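Local coordinates for protein abietadiene synthase, chloroplastic (Abies grandis, PDB 3S9V) that belongs to the terpene synthase family, as a largely helical plastid enzyme whose C-terminal part includes the family's metal-binding domain, at residues K422-K427 and Q755-Q760; V605-Q609 and V637-T643; F670-M674 and V747-A751; L680-T684 and V719-M723. All blocks are in the same frame, centred on the assembly; numbering follows the deposited sequence.

Interaction 1: residues K422-K427 and Q755-Q760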
loop_
_atom_site.group_PDB
_atom_site.type_symbol
_atom_site.label_atom_id
_atom_site.label_comp_id
_atom_site.label_asym_id
_atom_site.label_seq_id
_atom_site.Cartn_x
_atom_site.Cartn_y
_atom_site.Cartn_z
ATOM N N LYS A 422 -6.648 -7.889 7.512
ATOM C CA LYS A 422 -8.084 -8.117 7.438
ATOM C C LYS A 422 -8.673 -7.653 6.105
ATOM O O LYS A 422 -9.599 -8.270 5.585
ATOM C CB LYS A 422 -8.791 -7.417 8.602
ATOM C CG LYS A 422 -10.243 -7.821 8.775
ATOM C CD LYS A 422 -10.849 -7.146 9.991
ATOM C CE LYS A 422 -12.293 -7.565 10.201
ATOM N NZ LYS A 422 -12.882 -6.884 11.389
ATOM N N TYR A 423 -8.130 -6.573 5.550
ATOM C CA TYR A 423 -8.614 -6.047 4.274
ATOM C C TYR A 423 -7.530 -6.017 3.193
ATOM O O TYR A 423 -7.067 -4.940 2.787
ATOM C CB TYR A 423 -9.186 -4.643 4.477
ATOM C CG TYR A 423 -10.342 -4.612 5.453
ATOM C CD1 TYR A 423 -11.551 -5.239 5.150
ATOM C CD2 TYR A 423 -10.212 -3.994 6.696
ATOM C CE1 TYR A 423 -12.606 -5.258 6.065
ATOM C CE2 TYR A 423 -11.261 -4.007 7.620
ATOM C CZ TYR A 423 -12.455 -4.642 7.298
ATOM O OH TYR A 423 -13.485 -4.667 8.212
ATOM N N PRO A 424 -7.108 -7.206 2.717
ATOM C CA PRO A 424 -6.082 -7.341 1.679
ATOM C C PRO A 424 -6.552 -6.724 0.369
ATOM O O PRO A 424 -7.691 -6.279 0.252
ATOM C CB PRO A 424 -5.918 -8.857 1.531
ATOM C CG PRO A 424 -6.370 -9.396 2.829
ATOM C CD PRO A 424 -7.549 -8.534 3.176
ATOM N N TRP A 425 -5.653 -6.728 -0.608
ATOM C CA TRP A 425 -5.881 -6.210 -1.952
ATOM C C TRP A 425 -7.318 -6.388 -2.481
ATOM O O TRP A 425 -8.040 -5.420 -2.724
ATOM C CB TRP A 425 -4.881 -6.903 -2.885
ATOM C CG TRP A 425 -5.001 -6.599 -4.349
ATOM C CD1 TRP A 425 -5.167 -7.502 -5.352
ATOM C CD2 TRP A 425 -4.884 -5.318 -4.976
ATOM N NE1 TRP A 425 -5.157 -6.868 -6.573
ATOM C CE2 TRP A 425 -4.986 -5.526 -6.371
ATOM C CE3 TRP A 425 -4.699 -4.013 -4.496
ATOM C CZ2 TRP A 425 -4.911 -4.482 -7.292
ATOM C CZ3 TRP A 425 -4.621 -2.972 -5.416
ATOM C CH2 TRP A 425 -4.729 -3.215 -6.800
ATOM N N HIS A 426 -7.735 -7.633 -2.644
ATOM C CA HIS A 426 -9.056 -7.919 -3.182
ATOM C C HIS A 426 -10.255 -7.539 -2.323
ATOM O O HIS A 426 -11.389 -7.756 -2.737
ATOM C CB HIS A 426 -9.137 -9.402 -3.551
ATOM C CG HIS A 426 -8.198 -9.795 -4.648
ATOM N ND1 HIS A 426 -7.498 -10.982 -4.643
ATOM C CD2 HIS A 426 -7.843 -9.155 -5.786
ATOM C CE1 HIS A 426 -6.749 -11.056 -5.729
ATOM N NE2 HIS A 426 -6.941 -9.960 -6.440
ATOM N N LYS A 427 -10.013 -6.971 -1.145
ATOM C CA LYS A 427 -11.091 -6.580 -0.241
ATOM C C LYS A 427 -10.942 -5.141 0.217
ATOM O O LYS A 427 -11.727 -4.663 1.033
ATOM C CB LYS A 427 -11.109 -7.465 1.008
ATOM C CG LYS A 427 -11.292 -8.939 0.764
ATOM C CD LYS A 427 -11.349 -9.668 2.091
ATOM C CE LYS A 427 -11.377 -11.167 1.903
ATOM N NZ LYS A 427 -11.454 -11.866 3.216
ATOM N N GLN A 755 -16.153 -9.117 -2.787
ATOM C CA GLN A 755 -15.214 -9.798 -1.918
ATOM C C GLN A 755 -15.352 -9.215 -0.505
ATOM O O GLN A 755 -15.222 -9.931 0.482
ATOM C CB GLN A 755 -13.784 -9.602 -2.422
ATOM C CG GLN A 755 -13.441 -10.387 -3.678
ATOM C CD GLN A 755 -13.663 -11.868 -3.498
ATOM O OE1 GLN A 755 -13.289 -12.436 -2.479
ATOM N NE2 GLN A 755 -14.265 -12.505 -4.491
ATOM N N LEU A 756 -15.629 -7.914 -0.414
ATOM C CA LEU A 756 -15.779 -7.255 0.881
ATOM C C LEU A 756 -17.111 -7.588 1.567
ATOM O O LEU A 756 -17.140 -7.954 2.742
ATOM C CB LEU A 756 -15.650 -5.735 0.730
ATOM C CG LEU A 756 -15.806 -4.926 2.028
ATOM C CD1 LEU A 756 -14.669 -5.256 2.992
ATOM C CD2 LEU A 756 -15.807 -3.443 1.716
ATOM N N PHE A 757 -18.213 -7.475 0.836
ATOM C CA PHE A 757 -19.506 -7.758 1.433
ATOM C C PHE A 757 -19.672 -9.205 1.859
ATOM O O PHE A 757 -20.337 -9.479 2.849
ATOM C CB PHE A 757 -20.645 -7.389 0.475
ATOM C CG PHE A 757 -20.930 -5.914 0.398
ATOM C CD1 PHE A 757 -21.996 -5.443 -0.361
ATOM C CD2 PHE A 757 -20.143 -4.997 1.085
ATOM C CE1 PHE A 757 -22.274 -4.080 -0.438
ATOM C CE2 PHE A 757 -20.413 -3.638 1.016
ATOM C CZ PHE A 757 -21.482 -3.179 0.252
ATOM N N TYR A 758 -19.072 -10.128 1.118
ATOM C CA TYR A 758 -19.203 -11.547 1.429
ATOM C C TYR A 758 -17.901 -12.187 1.878
ATOM O O TYR A 758 -17.698 -13.385 1.697
ATOM C CB TYR A 758 -19.746 -12.291 0.205
ATOM C CG TYR A 758 -21.097 -11.792 -0.250
ATOM C CD1 TYR A 758 -22.270 -12.180 0.402
ATOM C CD2 TYR A 758 -21.202 -10.895 -1.311
ATOM C CE1 TYR A 758 -23.521 -11.680 0.004
ATOM C CE2 TYR A 758 -22.433 -10.391 -1.712
ATOM C CZ TYR A 758 -23.587 -10.783 -1.056
ATOM O OH TYR A 758 -24.795 -10.266 -1.468
ATOM N N MET A 759 -17.024 -11.390 2.473
ATOM C CA MET A 759 -15.741 -11.899 2.933
ATOM C C MET A 759 -15.872 -12.931 4.049
ATOM O O MET A 759 -16.867 -12.967 4.778
ATOM C CB MET A 759 -14.841 -10.745 3.399
ATOM C CG MET A 759 -15.327 -9.989 4.625
ATOM S SD MET A 759 -14.228 -8.602 5.023
ATOM C CE MET A 759 -12.803 -9.483 5.678
ATOM N N GLN A 760 -14.854 -13.775 4.158
ATOM C CA GLN A 760 -14.804 -14.812 5.178
ATOM C C GLN A 760 -14.722 -14.134 6.544
ATOM O O GLN A 760 -13.712 -13.509 6.878
ATOM C CB GLN A 760 -13.572 -15.694 4.954
ATOM C CG GLN A 760 -13.499 -16.906 5.861
ATOM C CD GLN A 760 -14.652 -17.859 5.632
ATOM O OE1 GLN A 760 -14.795 -18.428 4.548
ATOM N NE2 GLN A 760 -15.486 -18.034 6.650
#
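Tyr423 meets Met759 in a Met-aromatic contact, part of the seam where the loop after helix 413-422 lies against the C-terminal end of helix 741-757 in the largely helical body of the enzyme. The methionine side chain runs at about a right angle to that of Tyr423. Its SD is 5.1 Å from the centroid of the Tyr423 ring and 68° off the normal, an oblique approach in which SD comes nearest to CE1. The same ring carbon touches the CD1 methyl of Leu756 at 3.7 Å, so sulfur and methyl converge on one corner of the ring. Beyond SD the methionine bends (chi3 -73°), and its CE lies 3.4 Å from the carbonyl O of Lys422. Lys427 passes across Met759 with its chain extended beyond CG, the aliphatic part packing on CB and CE of the methionine; NZ comes within 3.6 Å of Met759 CB. No hydrogen bond links the two segments. Neighbouring polar groups hold the loop instead: Tyr423 OH bonds to His775, Lys422 forms a salt bridge with Glu771, and both Trp425 NE1 and His426 NE2 reach Asn731. At the other end of the contact Gln755 points its CB at the loop backbone, where it approaches His426 O at 3.0 Å.

Interaction 2: residues V605-Q609 and V637-T643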
loop_
_atom_site.group_PDB
_atom_site.type_symbol
_atom_site.label_atom_id
_atom_site.label_comp_id
_atom_site.label_asym_id
_atom_site.label_seq_id
_atom_site.Cartn_x
_atom_site.Cartn_y
_atom_site.Cartn_z
ATOM N N VAL A 605 -28.685 -5.401 -22.772
ATOM C CA VAL A 605 -28.005 -5.678 -21.512
ATOM C C VAL A 605 -28.989 -6.408 -20.607
ATOM O O VAL A 605 -28.664 -7.462 -20.051
ATOM C CB VAL A 605 -27.545 -4.388 -20.798
ATOM C CG1 VAL A 605 -27.059 -4.713 -19.369
ATOM C CG2 VAL A 605 -26.438 -3.723 -21.597
ATOM N N TRP A 606 -30.194 -5.849 -20.478
ATOM C CA TRP A 606 -31.235 -6.442 -19.638
ATOM C C TRP A 606 -31.788 -7.758 -20.194
ATOM O O TRP A 606 -32.160 -8.654 -19.430
ATOM C CB TRP A 606 -32.379 -5.438 -19.409
ATOM C CG TRP A 606 -32.075 -4.444 -18.317
ATOM C CD1 TRP A 606 -31.788 -3.122 -18.469
ATOM C CD2 TRP A 606 -31.941 -4.727 -16.918
ATOM N NE1 TRP A 606 -31.473 -2.561 -17.253
ATOM C CE2 TRP A 606 -31.559 -3.525 -16.284
ATOM C CE3 TRP A 606 -32.101 -5.885 -16.139
ATOM C CZ2 TRP A 606 -31.330 -3.442 -14.898
ATOM C CZ3 TRP A 606 -31.872 -5.805 -14.760
ATOM C CH2 TRP A 606 -31.489 -4.586 -14.156
ATOM N N LYS A 607 -31.837 -7.876 -21.518
ATOM C CA LYS A 607 -32.331 -9.095 -22.153
ATOM C C LYS A 607 -31.574 -10.299 -21.605
ATOM O O LYS A 607 -32.179 -11.263 -21.150
ATOM C CB LYS A 607 -32.144 -9.017 -23.672
ATOM C CG LYS A 607 -32.395 -10.332 -24.413
ATOM C CD LYS A 607 -32.057 -10.200 -25.890
ATOM C CE LYS A 607 -32.107 -11.543 -26.612
ATOM N NZ LYS A 607 -33.450 -12.183 -26.518
ATOM N N VAL A 608 -30.247 -10.229 -21.636
ATOM C CA VAL A 608 -29.413 -11.327 -21.156
ATOM C C VAL A 608 -29.544 -11.541 -19.653
ATOM O O VAL A 608 -29.517 -12.675 -19.175
ATOM C CB VAL A 608 -27.927 -11.090 -21.528
ATOM C CG1 VAL A 608 -27.044 -12.204 -20.963
ATOM C CG2 VAL A 608 -27.789 -11.034 -23.055
ATOM N N GLN A 609 -29.701 -10.450 -18.911
ATOM C CA GLN A 609 -29.841 -10.529 -17.462
ATOM C C GLN A 609 -31.136 -11.247 -17.066
ATOM O O GLN A 609 -31.130 -12.137 -16.203
ATOM C CB GLN A 609 -29.845 -9.129 -16.852
ATOM C CG GLN A 609 -29.835 -9.128 -15.333
ATOM C CD GLN A 609 -28.576 -9.771 -14.787
ATOM O OE1 GLN A 609 -27.468 -9.340 -15.103
ATOM N NE2 GLN A 609 -28.736 -10.807 -13.969
ATOM N N VAL A 637 -23.708 -14.748 -14.558
ATOM C CA VAL A 637 -24.483 -13.660 -15.137
ATOM C C VAL A 637 -25.648 -13.243 -14.233
ATOM O O VAL A 637 -25.920 -12.054 -14.069
ATOM C CB VAL A 637 -25.039 -14.054 -16.527
ATOM C CG1 VAL A 637 -25.949 -12.972 -17.039
ATOM C CG2 VAL A 637 -23.889 -14.275 -17.502
ATOM N N SER A 638 -26.325 -14.219 -13.636
ATOM C CA SER A 638 -27.456 -13.914 -12.763
ATOM C C SER A 638 -27.039 -13.057 -11.571
ATOM O O SER A 638 -27.860 -12.333 -11.023
ATOM C CB SER A 638 -28.118 -15.196 -12.251
ATOM O OG SER A 638 -27.322 -15.801 -11.253
ATOM N N ILE A 639 -25.771 -13.142 -11.170
ATOM C CA ILE A 639 -25.283 -12.353 -10.042
ATOM C C ILE A 639 -25.419 -10.854 -10.358
ATOM O O ILE A 639 -25.321 -10.009 -9.479
ATOM C CB ILE A 639 -23.804 -12.752 -9.674
ATOM C CG1 ILE A 639 -23.434 -12.172 -8.310
ATOM C CG2 ILE A 639 -22.832 -12.319 -10.763
ATOM C CD1 ILE A 639 -24.330 -12.665 -7.168
ATOM N N ALA A 640 -25.643 -10.554 -11.636
ATOM C CA ALA A 640 -25.882 -9.202 -12.151
ATOM C C ALA A 640 -24.814 -8.113 -12.105
ATOM O O ALA A 640 -25.122 -6.953 -12.379
ATOM C CB ALA A 640 -27.175 -8.658 -11.543
ATOM N N LEU A 641 -23.573 -8.453 -11.787
ATOM C CA LEU A 641 -22.530 -7.432 -11.758
ATOM C C LEU A 641 -22.268 -6.897 -13.167
ATOM O O LEU A 641 -22.024 -5.702 -13.353
ATOM C CB LEU A 641 -21.240 -7.997 -11.164
ATOM C CG LEU A 641 -21.403 -8.544 -9.741
ATOM C CD1 LEU A 641 -20.066 -9.052 -9.237
ATOM C CD2 LEU A 641 -21.952 -7.451 -8.827
ATOM N N GLY A 642 -22.334 -7.781 -14.161
ATOM C CA GLY A 642 -22.102 -7.353 -15.527
ATOM C C GLY A 642 -23.057 -6.245 -15.959
ATOM O O GLY A 642 -22.639 -5.267 -16.574
ATOM N N THR A 643 -24.338 -6.410 -15.634
ATOM C CA THR A 643 -25.396 -5.451 -15.982
ATOM C C THR A 643 -25.122 -4.059 -15.409
ATOM O O THR A 643 -25.228 -3.047 -16.117
ATOM C CB THR A 643 -26.768 -5.971 -15.476
ATOM O OG1 THR A 643 -27.121 -7.132 -16.230
ATOM C CG2 THR A 643 -27.870 -4.907 -15.617
HETATM O O HOH W 1 -24.657 -9.572 -15.430
#
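The side-chain amide of Gln609 reaches into the break between helices 628-638 and 641-648 and uses both its ends there. OE1 accepts a short bond from Thr643 OG1 (2.5 Å), which arrives in the carbonyl plane on a lone pair, and a second from a water at 2.8 Å; the same water accepts from Thr643 N. NE2 donates to Val637 O at 3.1 Å, a bent bond (144°) whose donor is tilted from the plane of that carbonyl. With CG anti to the backbone N and a bend at chi2 (63°), the glutamine brings its amide alongside CB of Ala640. Next to this polar group, Thr643 turns its CG2 over one face of the Trp606 six-membered ring, a CH-pi contact of 3.9 Å to the centroid, while Val605 CG1 packs on the same methyl. Further out, Phe579 and Phe583 meet Trp606 edge-to-face, and Arg666 NH1 bonds to both Thr643 OG1 and Val605 O. Ala640, with positive phi, is at once the residue that leaves the first helix and the N-cap position of the second. This break is consistent with the interrupted G1/G2 helix of the terpene synthase alpha-helical bundle.

Interaction 3: residues F670-M674 and V747-A751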
loop_
_atom_site.group_PDB
_atom_site.type_symbol
_atom_site.label_atom_id
_atom_site.label_comp_id
_atom_site.label_asym_id
_atom_site.label_seq_id
_atom_site.Cartn_x
_atom_site.Cartn_y
_atom_site.Cartn_z
ATOM N N PHE A 670 -12.521 -10.444 -19.177
ATOM C CA PHE A 670 -12.464 -9.500 -18.061
ATOM C C PHE A 670 -13.787 -9.434 -17.297
ATOM O O PHE A 670 -13.830 -9.701 -16.094
ATOM C CB PHE A 670 -12.072 -8.117 -18.603
ATOM C CG PHE A 670 -11.645 -7.132 -17.547
ATOM C CD1 PHE A 670 -11.148 -7.561 -16.325
ATOM C CD2 PHE A 670 -11.715 -5.761 -17.796
ATOM C CE1 PHE A 670 -10.725 -6.644 -15.362
ATOM C CE2 PHE A 670 -11.295 -4.840 -16.843
ATOM C CZ PHE A 670 -10.798 -5.283 -15.620
ATOM N N LEU A 671 -14.868 -9.102 -17.995
ATOM C CA LEU A 671 -16.179 -9.013 -17.362
ATOM C C LEU A 671 -16.653 -10.382 -16.853
ATOM O O LEU A 671 -17.313 -10.470 -15.823
ATOM C CB LEU A 671 -17.208 -8.460 -18.349
ATOM C CG LEU A 671 -18.496 -7.909 -17.723
ATOM C CD1 LEU A 671 -18.232 -6.489 -17.218
ATOM C CD2 LEU A 671 -19.621 -7.894 -18.750
ATOM N N GLN A 672 -16.322 -11.440 -17.584
ATOM C CA GLN A 672 -16.718 -12.787 -17.193
ATOM C C GLN A 672 -16.100 -13.188 -15.857
ATOM O O GLN A 672 -16.773 -13.772 -15.006
ATOM C CB GLN A 672 -16.326 -13.793 -18.287
ATOM C CG GLN A 672 -17.038 -13.540 -19.616
ATOM C CD GLN A 672 -16.570 -14.446 -20.746
ATOM O OE1 GLN A 672 -15.434 -14.914 -20.754
ATOM N NE2 GLN A 672 -17.445 -14.678 -21.721
ATOM N N LEU A 673 -14.826 -12.860 -15.669
ATOM C CA LEU A 673 -14.134 -13.181 -14.428
ATOM C C LEU A 673 -14.724 -12.421 -13.241
ATOM O O LEU A 673 -14.808 -12.947 -12.129
ATOM C CB LEU A 673 -12.645 -12.864 -14.563
ATOM C CG LEU A 673 -11.793 -13.917 -15.280
ATOM C CD1 LEU A 673 -10.414 -13.350 -15.558
ATOM C CD2 LEU A 673 -11.691 -15.161 -14.424
ATOM N N MET A 674 -15.120 -11.179 -13.488
ATOM C CA MET A 674 -15.710 -10.335 -12.460
ATOM C C MET A 674 -16.973 -11.022 -11.985
ATOM O O MET A 674 -17.188 -11.202 -10.786
ATOM C CB MET A 674 -16.053 -8.950 -13.033
ATOM C CG MET A 674 -16.894 -8.075 -12.105
ATOM S SD MET A 674 -17.703 -6.688 -12.965
ATOM C CE MET A 674 -18.939 -7.602 -13.850
ATOM N N VAL A 747 -14.945 -2.424 -13.554
ATOM C CA VAL A 747 -14.975 -3.871 -13.579
ATOM C C VAL A 747 -14.315 -4.495 -12.349
ATOM O O VAL A 747 -14.923 -5.316 -11.663
ATOM C CB VAL A 747 -14.283 -4.417 -14.843
ATOM C CG1 VAL A 747 -14.254 -5.951 -14.803
ATOM C CG2 VAL A 747 -15.028 -3.954 -16.077
ATOM N N PHE A 748 -13.081 -4.083 -12.066
ATOM C CA PHE A 748 -12.309 -4.629 -10.950
ATOM C C PHE A 748 -12.831 -4.265 -9.554
ATOM O O PHE A 748 -12.817 -5.086 -8.640
ATOM C CB PHE A 748 -10.847 -4.186 -11.089
ATOM C CG PHE A 748 -9.902 -4.923 -10.189
ATOM C CD1 PHE A 748 -9.587 -6.251 -10.430
ATOM C CD2 PHE A 748 -9.335 -4.292 -9.090
ATOM C CE1 PHE A 748 -8.722 -6.939 -9.589
ATOM C CE2 PHE A 748 -8.471 -4.977 -8.243
ATOM C CZ PHE A 748 -8.166 -6.296 -8.495
ATOM N N GLU A 749 -13.279 -3.028 -9.387
ATOM C CA GLU A 749 -13.796 -2.580 -8.098
ATOM C C GLU A 749 -15.130 -3.235 -7.776
ATOM O O GLU A 749 -15.442 -3.486 -6.610
ATOM C CB GLU A 749 -13.964 -1.064 -8.088
ATOM C CG GLU A 749 -12.665 -0.285 -8.242
ATOM C CD GLU A 749 -11.646 -0.623 -7.170
ATOM O OE1 GLU A 749 -12.043 -0.783 -5.999
ATOM O OE2 GLU A 749 -10.447 -0.719 -7.498
ATOM N N THR A 750 -15.928 -3.500 -8.805
ATOM C CA THR A 750 -17.210 -4.141 -8.582
ATOM C C THR A 750 -16.941 -5.544 -8.018
ATOM O O THR A 750 -17.637 -5.983 -7.109
ATOM C CB THR A 750 -18.052 -4.202 -9.885
ATOM O OG1 THR A 750 -18.490 -2.879 -10.236
ATOM C CG2 THR A 750 -19.270 -5.075 -9.694
ATOM N N ALA A 751 -15.922 -6.237 -8.529
ATOM C CA ALA A 751 -15.588 -7.567 -8.005
ATOM C C ALA A 751 -15.130 -7.433 -6.544
ATOM O O ALA A 751 -15.508 -8.232 -5.689
ATOM C CB ALA A 751 -14.476 -8.230 -8.852
#
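Val747 sits under the ring of Phe670 where helices 669-693 and 741-757 run side by side in the alpha-helical bundle of the terpene synthase fold. The two short segments are nearly parallel, 9° apart in direction, with axes 9.5 Å from each other. The aromatic part of the contact is a CH-pi interaction: Val747 CG1 lies over the centre of the Phe670 ring, 3.5 Å from the centroid and 8° off the normal. Phe670 has CG anti to the backbone N (chi1 -166°), which carries the ring across to the neighbouring helix. Aliphatic contacts continue from there. Val747 CG1 also meets Met674 CB at 3.9 Å, CG2 of the valine touches Leu671 CD1, and one turn on Ala751 CB rests at 4.1 Å from Met674 CG. Residues of other helices close the layer: Leu730 packs on Phe670, and Leu641 and Val645 on Met674. The polar end of Thr750 is engaged elsewhere, with Leu746 O and Tyr527 OH, and its CG2 methyl meets the thioether of Met674. Extended through chi1 and chi2, Met674 brings SD up against the facing helix backbone, 3.4 Å from Val747 O.

Interaction 4: residues L680-T684 and V719-M723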
loop_
_atom_site.group_PDB
_atom_site.type_symbol
_atom_site.label_atom_id
_atom_site.label_comp_id
_atom_site.label_asym_id
_atom_site.label_seq_id
_atom_site.Cartn_x
_atom_site.Cartn_y
_atom_site.Cartn_z
ATOM N N LEU A 680 -19.147 -16.728 -6.943
ATOM C CA LEU A 680 -18.557 -17.692 -6.019
ATOM C C LEU A 680 -18.412 -17.207 -4.577
ATOM O O LEU A 680 -18.680 -17.967 -3.642
ATOM C CB LEU A 680 -17.191 -18.160 -6.539
ATOM C CG LEU A 680 -17.180 -18.851 -7.910
ATOM C CD1 LEU A 680 -15.786 -19.377 -8.217
ATOM C CD2 LEU A 680 -18.172 -19.996 -7.911
ATOM N N VAL A 681 -17.986 -15.963 -4.380
ATOM C CA VAL A 681 -17.833 -15.477 -3.017
ATOM C C VAL A 681 -19.210 -15.429 -2.373
ATOM O O VAL A 681 -19.378 -15.826 -1.223
ATOM C CB VAL A 681 -17.174 -14.076 -2.959
ATOM C CG1 VAL A 681 -18.139 -12.998 -3.439
ATOM C CG2 VAL A 681 -16.712 -13.794 -1.533
ATOM N N ASN A 682 -20.192 -14.971 -3.142
ATOM C CA ASN A 682 -21.573 -14.870 -2.689
ATOM C C ASN A 682 -22.121 -16.245 -2.293
ATOM O O ASN A 682 -22.765 -16.389 -1.251
ATOM C CB ASN A 682 -22.426 -14.257 -3.810
ATOM C CG ASN A 682 -23.892 -14.090 -3.426
ATOM O OD1 ASN A 682 -24.604 -15.068 -3.217
ATOM N ND2 ASN A 682 -24.349 -12.841 -3.341
ATOM N N ASP A 683 -21.839 -17.251 -3.120
ATOM C CA ASP A 683 -22.317 -18.617 -2.897
ATOM C C ASP A 683 -21.657 -19.363 -1.738
ATOM O O ASP A 683 -22.336 -20.047 -0.977
ATOM C CB ASP A 683 -22.168 -19.441 -4.186
ATOM C CG ASP A 683 -23.367 -19.305 -5.118
ATOM O OD1 ASP A 683 -24.029 -18.243 -5.120
ATOM O OD2 ASP A 683 -23.642 -20.261 -5.865
ATOM N N THR A 684 -20.341 -19.251 -1.606
ATOM C CA THR A 684 -19.649 -19.934 -0.520
ATOM C C THR A 684 -20.167 -19.436 0.828
ATOM O O THR A 684 -20.096 -20.140 1.835
ATOM C CB THR A 684 -18.133 -19.692 -0.577
ATOM O OG1 THR A 684 -17.876 -18.281 -0.553
ATOM C CG2 THR A 684 -17.543 -20.298 -1.839
ATOM N N VAL A 719 -14.085 -24.621 -4.141
ATOM C CA VAL A 719 -14.716 -23.431 -4.691
ATOM C C VAL A 719 -13.907 -22.180 -4.333
ATOM O O VAL A 719 -13.852 -21.231 -5.113
ATOM C CB VAL A 719 -16.156 -23.285 -4.179
ATOM C CG1 VAL A 719 -16.720 -21.937 -4.586
ATOM C CG2 VAL A 719 -17.010 -24.405 -4.751
ATOM N N TYR A 720 -13.280 -22.183 -3.157
ATOM C CA TYR A 720 -12.447 -21.061 -2.728
ATOM C C TYR A 720 -11.205 -21.031 -3.605
ATOM O O TYR A 720 -10.634 -19.972 -3.873
ATOM C CB TYR A 720 -12.014 -21.232 -1.269
ATOM C CG TYR A 720 -13.074 -20.889 -0.253
ATOM C CD1 TYR A 720 -13.209 -21.637 0.918
ATOM C CD2 TYR A 720 -13.937 -19.812 -0.452
ATOM C CE1 TYR A 720 -14.179 -21.322 1.864
ATOM C CE2 TYR A 720 -14.911 -19.488 0.489
ATOM C CZ TYR A 720 -15.029 -20.248 1.643
ATOM O OH TYR A 720 -16.001 -19.940 2.567
ATOM N N SER A 721 -10.784 -22.211 -4.040
ATOM C CA SER A 721 -9.604 -22.337 -4.883
ATOM C C SER A 721 -9.880 -21.753 -6.270
ATOM O O SER A 721 -9.071 -20.992 -6.803
ATOM C CB SER A 721 -9.205 -23.809 -5.001
ATOM O OG SER A 721 -7.929 -23.931 -5.601
ATOM N N VAL A 722 -11.024 -22.115 -6.844
ATOM C CA VAL A 722 -11.424 -21.616 -8.156
ATOM C C VAL A 722 -11.559 -20.093 -8.110
ATOM O O VAL A 722 -11.093 -19.387 -9.010
ATOM C CB VAL A 722 -12.780 -22.227 -8.597
ATOM C CG1 VAL A 722 -13.214 -21.650 -9.939
ATOM C CG2 VAL A 722 -12.660 -23.730 -8.696
ATOM N N MET A 723 -12.185 -19.591 -7.048
ATOM C CA MET A 723 -12.387 -18.157 -6.885
ATOM C C MET A 723 -11.046 -17.466 -6.868
ATOM O O MET A 723 -10.840 -16.481 -7.572
ATOM C CB MET A 723 -13.131 -17.868 -5.582
ATOM C CG MET A 723 -13.594 -16.419 -5.417
ATOM S SD MET A 723 -14.365 -16.149 -3.785
ATOM C CE MET A 723 -12.937 -15.752 -2.841
#
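Thr684 and Val719 pack methyl to methyl between two helices that run almost antiparallel, the short segments crossing at -162° with axes 10.0 Å apart. Thr684 CG2 and Val719 CG1 are 3.3 Å apart, closer than two methyls normally come, and the two side chains lie alongside, pointing opposite ways. The threonine conformation explains the meeting: OG1 lies between the backbone N and the carbonyl carbon (chi1 56°), turned back over its own helix, which directs CG2 outward to the valine. There OG1 has the carbonyl oxygens of both Leu680 and Val681 within reach. Tyr720 starts out away from helix 669-693, but its ring swings back, and CE2 comes obliquely to 3.4 Å from Thr684 OG1. One turn earlier Leu680, with CG anti to the carbonyl carbon and CD1 extended, reaches into the facing helix: CD1 lies 3.8 Å from Val722 CG1 and 4.0 Å from Met723 CB, while CD2 meets Val719. Met723 is extended as far as its sulfur, which puts SD 3.6 Å from Val681 CB; the turn at chi3 then moves only CE. Around this core, Gln755 packs on both Met723 and Val681, and Ala699 on Leu680. Asn682 and Asp683 begin an NDxxTxxxE sequence, consistent with the second metal-binding motif of class I terpene synthases; the contact packs the flank of that helix turned to helix 712-736, while Asn682 points away from it, in the alpha-helical bundle.

Overall arrangement
All four contacts belong to one helical region. Helix 669-693 serves interactions 3 and 4, whose centres are 14 Å apart, and helix 741-757 serves interactions 1 and 3. Interaction 1 joins the loop 422-427 to this region and touches interaction 3 through Trp425 NE1, 3.6 Å from Phe748 CZ. It meets interaction 4 where Tyr758 O is 3.4 Å from Val681 CG2. Interaction 2 abuts interaction 3, with Gly642 N 3.4 Å from Met674 CE, so the helix break packs directly on the parallel pair. Ile639 of that break also touches Asn682, within the probable metal-binding motif, which places interactions 2 and 4 beside the likely active-site region.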